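Local coordinates for histidine kinase (PDB 6NB0), which probably acts as a phosphorelay sensor kinase, using ATP to phosphorylate a protein histidine at the start of a signalling pathway, at residues A47-E52 and L176-W181; F56-V61 and V229-A234. All coordinates share one frame; numbering follows the deposited sequence.

Contact 1 (A47-E52 and L176-W181); sequences ARRSAE and LAAALW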
loop_
_atom_site.group_PDB
_atom_site.type_symbol
_atom_site.label_atom_id
_atom_site.label_comp_id
_atom_site.label_asym_id
_atom_site.label_seq_id
_atom_site.Cartn_x
_atom_site.Cartn_y
_atom_site.Cartn_z
ATOM N N ALA A 47 8.873 -2.710 -6.987
ATOM C CA ALA A 47 7.589 -3.205 -6.494
ATOM C C ALA A 47 7.255 -2.614 -5.126
ATOM O O ALA A 47 6.096 -2.302 -4.841
ATOM C CB ALA A 47 7.590 -4.734 -6.427
ATOM N N ARG A 48 8.257 -2.468 -4.265
ATOM C CA ARG A 48 8.038 -1.864 -2.951
ATOM C C ARG A 48 7.567 -0.408 -3.083
ATOM O O ARG A 48 6.596 0.008 -2.428
ATOM C CB ARG A 48 9.337 -1.988 -2.146
ATOM C CG ARG A 48 9.316 -1.553 -0.681
ATOM C CD ARG A 48 9.955 -0.198 -0.543
ATOM N NE ARG A 48 10.066 0.201 0.853
ATOM C CZ ARG A 48 11.199 0.218 1.535
ATOM N NH1 ARG A 48 12.334 -0.129 0.942
ATOM N NH2 ARG A 48 11.194 0.592 2.809
ATOM N N ARG A 49 8.268 0.387 -3.906
ATOM C CA ARG A 49 7.880 1.778 -4.161
ATOM C C ARG A 49 6.486 1.866 -4.766
ATOM O O ARG A 49 5.699 2.762 -4.416
ATOM C CB ARG A 49 8.885 2.440 -5.113
ATOM C CG ARG A 49 10.282 2.651 -4.508
ATOM C CD ARG A 49 10.308 3.885 -3.573
ATOM N NE ARG A 49 11.660 4.032 -3.032
ATOM C CZ ARG A 49 12.056 3.653 -1.826
ATOM N NH1 ARG A 49 11.197 3.128 -0.932
ATOM N NH2 ARG A 49 13.343 3.810 -1.511
ATOM N N SER A 50 6.179 0.982 -5.716
ATOM C CA SER A 50 4.831 0.947 -6.277
ATOM C C SER A 50 3.772 0.699 -5.199
ATOM O O SER A 50 2.711 1.332 -5.212
ATOM C CB SER A 50 4.740 -0.132 -7.361
ATOM O OG SER A 50 5.763 0.065 -8.335
ATOM N N ALA A 51 4.018 -0.246 -4.289
ATOM C CA ALA A 51 3.025 -0.557 -3.261
ATOM C C ALA A 51 2.876 0.585 -2.257
ATOM O O ALA A 51 1.750 0.895 -1.824
ATOM C CB ALA A 51 3.397 -1.870 -2.552
ATOM N N GLU A 52 3.996 1.222 -1.880
ATOM C CA GLU A 52 3.954 2.416 -1.028
ATOM C C GLU A 52 3.129 3.523 -1.670
ATOM O O GLU A 52 2.310 4.175 -1.007
ATOM C CB GLU A 52 5.375 2.946 -0.783
ATOM C CG GLU A 52 6.302 2.016 -0.003
ATOM C CD GLU A 52 7.689 2.635 0.216
ATOM O OE1 GLU A 52 8.405 2.884 -0.774
ATOM O OE2 GLU A 52 8.044 2.897 1.386
ATOM N N LEU A 176 11.455 9.895 2.647
ATOM C CA LEU A 176 11.938 10.858 1.661
ATOM C C LEU A 176 12.379 10.161 0.393
ATOM O O LEU A 176 12.189 10.690 -0.716
ATOM C CB LEU A 176 13.088 11.679 2.251
ATOM C CG LEU A 176 12.622 12.568 3.413
ATOM C CD1 LEU A 176 13.811 12.980 4.320
ATOM C CD2 LEU A 176 11.883 13.813 2.886
ATOM N N ALA A 177 13.000 8.986 0.530
ATOM C CA ALA A 177 13.405 8.244 -0.656
ATOM C C ALA A 177 12.192 7.856 -1.477
ATOM O O ALA A 177 12.217 7.957 -2.696
ATOM C CB ALA A 177 14.190 6.985 -0.280
ATOM N N ALA A 178 11.131 7.383 -0.823
ATOM C CA ALA A 178 9.914 7.045 -1.560
ATOM C C ALA A 178 9.334 8.282 -2.250
ATOM O O ALA A 178 8.892 8.219 -3.408
ATOM C CB ALA A 178 8.905 6.421 -0.585
ATOM N N ALA A 179 9.340 9.422 -1.553
ATOM C CA ALA A 179 8.776 10.649 -2.109
ATOM C C ALA A 179 9.542 11.115 -3.337
ATOM O O ALA A 179 8.934 11.493 -4.345
ATOM C CB ALA A 179 8.745 11.748 -1.036
ATOM N N LEU A 180 10.878 11.082 -3.283
ATOM C CA LEU A 180 11.653 11.522 -4.435
ATOM C C LEU A 180 11.518 10.541 -5.587
ATOM O O LEU A 180 11.432 10.951 -6.750
ATOM C CB LEU A 180 13.119 11.702 -4.057
ATOM C CG LEU A 180 13.357 12.770 -2.969
ATOM C CD1 LEU A 180 14.815 12.750 -2.591
ATOM C CD2 LEU A 180 12.971 14.153 -3.460
ATOM N N TRP A 181 11.512 9.244 -5.281
ATOM C CA TRP A 181 11.257 8.244 -6.320
ATOM C C TRP A 181 9.966 8.553 -7.079
ATOM O O TRP A 181 9.930 8.519 -8.314
ATOM C CB TRP A 181 11.191 6.862 -5.658
ATOM C CG TRP A 181 10.923 5.712 -6.622
ATOM C CD1 TRP A 181 11.850 4.915 -7.234
ATOM C CD2 TRP A 181 9.632 5.230 -7.035
ATOM N NE1 TRP A 181 11.204 3.956 -8.028
ATOM C CE2 TRP A 181 9.844 4.146 -7.917
ATOM C CE3 TRP A 181 8.308 5.622 -6.746
ATOM C CZ2 TRP A 181 8.784 3.441 -8.507
ATOM C CZ3 TRP A 181 7.259 4.915 -7.334
ATOM C CH2 TRP A 181 7.503 3.853 -8.207
#

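Contact 2 (F56-V61 and V229-A234); sequences FMRDHV and VLENFA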
loop_
_atom_site.group_PDB
_atom_site.type_symbol
_atom_site.label_atom_id
_atom_site.label_comp_id
_atom_site.label_asym_id
_atom_site.label_seq_id
_atom_site.Cartn_x
_atom_site.Cartn_y
_atom_site.Cartn_z
ATOM N N PHE A 56 -0.424 5.075 -0.050
ATOM C CA PHE A 56 -0.707 6.461 0.282
ATOM C C PHE A 56 -1.834 7.003 -0.573
ATOM O O PHE A 56 -2.605 7.849 -0.109
ATOM C CB PHE A 56 0.551 7.318 0.121
ATOM C CG PHE A 56 1.501 7.202 1.283
ATOM C CD1 PHE A 56 2.307 6.074 1.435
ATOM C CD2 PHE A 56 1.545 8.188 2.255
ATOM C CE1 PHE A 56 3.151 5.950 2.515
ATOM C CE2 PHE A 56 2.389 8.070 3.339
ATOM C CZ PHE A 56 3.191 6.950 3.474
ATOM N N MET A 57 -1.960 6.520 -1.817
ATOM C CA MET A 57 -3.094 6.962 -2.628
ATOM C C MET A 57 -4.417 6.517 -2.013
ATOM O O MET A 57 -5.396 7.270 -2.052
ATOM C CB MET A 57 -2.979 6.451 -4.066
ATOM C CG MET A 57 -4.046 7.085 -4.955
ATOM S SD MET A 57 -3.938 6.483 -6.675
ATOM C CE MET A 57 -5.231 5.290 -6.614
ATOM N N ARG A 58 -4.469 5.308 -1.431
ATOM C CA ARG A 58 -5.705 4.874 -0.771
ATOM C C ARG A 58 -5.997 5.693 0.485
ATOM O O ARG A 58 -7.168 5.940 0.796
ATOM C CB ARG A 58 -5.656 3.386 -0.404
ATOM C CG ARG A 58 -5.203 2.386 -1.508
ATOM C CD ARG A 58 -6.178 2.283 -2.644
ATOM N NE ARG A 58 -5.958 1.149 -3.582
ATOM C CZ ARG A 58 -5.042 1.139 -4.559
ATOM N NH1 ARG A 58 -4.202 2.158 -4.695
ATOM N NH2 ARG A 58 -4.949 0.114 -5.404
ATOM N N ASP A 59 -4.958 6.095 1.225
ATOM C CA ASP A 59 -5.143 7.017 2.356
ATOM C C ASP A 59 -5.730 8.336 1.885
ATOM O O ASP A 59 -6.630 8.902 2.518
ATOM C CB ASP A 59 -3.812 7.302 3.041
ATOM C CG ASP A 59 -3.397 6.224 3.987
ATOM O OD1 ASP A 59 -4.250 5.374 4.308
ATOM O OD2 ASP A 59 -2.224 6.247 4.421
ATOM N N HIS A 60 -5.184 8.859 0.789
ATOM C CA HIS A 60 -5.675 10.103 0.217
ATOM C C HIS A 60 -7.153 9.998 -0.133
ATOM O O HIS A 60 -7.940 10.903 0.166
ATOM C CB HIS A 60 -4.842 10.444 -1.014
ATOM C CG HIS A 60 -5.133 11.799 -1.581
ATOM N ND1 HIS A 60 -4.696 12.963 -0.988
ATOM C CD2 HIS A 60 -5.799 12.176 -2.703
ATOM C CE1 HIS A 60 -5.098 14.002 -1.704
ATOM N NE2 HIS A 60 -5.757 13.550 -2.758
ATOM N N VAL A 61 -7.554 8.888 -0.757
ATOM C CA VAL A 61 -8.959 8.718 -1.115
ATOM C C VAL A 61 -9.822 8.666 0.144
ATOM O O VAL A 61 -10.903 9.270 0.202
ATOM C CB VAL A 61 -9.137 7.457 -1.995
ATOM C CG1 VAL A 61 -10.609 7.121 -2.164
ATOM C CG2 VAL A 61 -8.487 7.650 -3.364
ATOM N N VAL A 229 4.998 1.743 -14.534
ATOM C CA VAL A 229 5.230 1.283 -13.170
ATOM C C VAL A 229 4.031 1.588 -12.268
ATOM O O VAL A 229 3.608 0.740 -11.480
ATOM C CB VAL A 229 6.524 1.922 -12.606
ATOM C CG1 VAL A 229 6.651 1.705 -11.116
ATOM C CG2 VAL A 229 7.764 1.364 -13.309
ATOM N N LEU A 230 3.471 2.791 -12.382
ATOM C CA LEU A 230 2.361 3.165 -11.505
ATOM C C LEU A 230 1.074 2.428 -11.901
ATOM O O LEU A 230 0.895 1.986 -13.038
ATOM C CB LEU A 230 2.160 4.689 -11.534
ATOM C CG LEU A 230 3.396 5.514 -11.123
ATOM C CD1 LEU A 230 3.137 7.037 -11.206
ATOM C CD2 LEU A 230 3.904 5.141 -9.685
ATOM N N GLU A 231 0.156 2.325 -10.943
ATOM C CA GLU A 231 -1.092 1.596 -11.172
ATOM C C GLU A 231 -1.887 2.198 -12.322
ATOM O O GLU A 231 -1.940 3.418 -12.493
ATOM C CB GLU A 231 -1.965 1.608 -9.921
ATOM C CG GLU A 231 -1.515 0.732 -8.778
ATOM C CD GLU A 231 -2.454 0.890 -7.588
ATOM O OE1 GLU A 231 -2.652 2.055 -7.143
ATOM O OE2 GLU A 231 -3.001 -0.131 -7.117
ATOM N N ASN A 232 -2.553 1.326 -13.083
ATOM C CA ASN A 232 -3.314 1.780 -14.240
ATOM C C ASN A 232 -4.378 2.817 -13.859
ATOM O O ASN A 232 -4.509 3.867 -14.509
ATOM C CB ASN A 232 -3.954 0.586 -14.944
ATOM C CG ASN A 232 -4.629 0.976 -16.244
ATOM O OD1 ASN A 232 -5.791 1.366 -16.252
ATOM N ND2 ASN A 232 -3.899 0.871 -17.350
ATOM N N PHE A 233 -5.172 2.546 -12.833
ATOM C CA PHE A 233 -6.248 3.475 -12.484
ATOM C C PHE A 233 -5.702 4.773 -11.901
ATOM O O PHE A 233 -6.321 5.831 -12.059
ATOM C CB PHE A 233 -7.206 2.817 -11.500
ATOM C CG PHE A 233 -8.222 3.756 -10.916
ATOM C CD1 PHE A 233 -9.390 4.043 -11.604
ATOM C CD2 PHE A 233 -8.010 4.343 -9.671
ATOM C CE1 PHE A 233 -10.337 4.904 -11.069
ATOM C CE2 PHE A 233 -8.952 5.209 -9.128
ATOM C CZ PHE A 233 -10.117 5.487 -9.828
ATOM N N ALA A 234 -4.561 4.689 -11.202
ATOM C CA ALA A 234 -3.883 5.890 -10.714
ATOM C C ALA A 234 -3.388 6.749 -11.874
ATOM O O ALA A 234 -3.517 7.983 -11.858
ATOM C CB ALA A 234 -2.710 5.495 -9.818
#

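Contact 1 (A47-E52 and L176-W181)
Arg49 of helix 44-68 lies over the indole of Trp181 on helix 173-189 and carries most of this contact through its aliphatic chain. The Arg49 CB sits on the normal of the six-membered ring of Trp181, 3.3 Å from its centroid and only 7° off axis, a CH-pi contact centred on the face. CG and CD continue across the same side. A bend at chi2 (-79°) lays Arg49 CD back along the indole, 3.6 Å from Trp181 CG, so the chain leaves the ring only beyond CD, and the guanidinium ends steeply inclined to the ring plane.

Backbone and small side chains receive this charged end. One guanidinium face lies over the turn at Ala177 and Ala178, and Arg49 NH2 comes within 3.5 Å of Ala177 CB. The two helical segments cross almost at right angles with their axes 10.3 Å apart, and the Arg49 and Trp181 side chains bridge much of that gap.

No hydrogen bond links the two segments; the polar interactions run along helix 44-68 instead. Arg49 NH1 donates to the syn side of Glu52 OE1 at 2.8 Å, in the guanidinium plane but 20° out of the carboxylate plane. Arg48 NE meets the other oxygen, Glu52 OE2, in a longer salt bridge of 3.4 Å. Glu174 pairs with both arginines, so this largely buried charge cluster is shared with helix 173-189, and through Arg48 NH1 it reaches Glu44 of the second subunit.

Around the crossing, Leu253 of helix 252-260 packs on Glu52 and Ala178, while Leu138 and Val146 of helix 135-154 touch Ala177 and Trp181. Behind it, Phe280 of strand 276-283 packs against Ala179.

Contact 2 (F56-V61 and V229-A234)
A bidentate salt bridge with a small apolar patch beside it joins helix 44-68 to the turn that leads into helix 232-238, close to the second subunit. Arg58 and Glu231 approach from opposite directions and meet end-on. Arg58 NH1 donates to Glu231 OE1 at 2.9 Å and Arg58 NH2 to Glu231 OE2 at 2.6 Å, both bonds nearly straight. Each oxygen is met on its syn lone pair, and the guanidinium and carboxylate planes differ by just 21°, so the paired bonds restrain rotation of both groups. The Glu231 chain is extended beyond CG, which carries the carboxylate out from the N-cap position of helix 232-238.

Next to this pair, Met57 reaches the first turn of the same helix. Its CG stands anti to the backbone N (chi1 -171°), sending the thioether across to Ala234, where Met57 SD lies 3.5 Å from Ala234 CB. The methyl also faces the edge of the Phe233 ring, but Phe233 is modelled in two conformers and this contact is less certain. Trp249 packs on Met57.

Arg58 also has partners across the dimer: its NE pairs with Asp59 and its NH2 with Glu122, both of the second subunit. Glu231 OE2 and that Glu122 lie close to each other, and the shared guanidinium probably offsets the repulsion between them. Segment 56-61 belongs to the HisKA phosphoacceptor region, consistent with the helices that pair subunits in such kinases, and Arg58, shared between Glu231 and the partner subunit, ties that interface to segment 229-234.

Overall arrangement
Contacts 1 and 2 follow one another on helix 44-68, their centres about 12 Å apart, and the same helix thereby holds two later parts of the chain. Their segments alternate in sequence: 47-52, 56-61, 176-181, then 229-234. The two meet where Leu230 CD2 packs on Trp181 CH2 at 4.1 Å, with Val229, modelled in two conformers, beside them, so the run into helix 232-238 rests on the crossing formed in contact 1. Both also touch the second subunit. Helix 44-68 thus lies between the partner subunit and the helices packed on the mixed sheet, consistent with a kinase whose dimerising helices are closely docked to its catalytic portion.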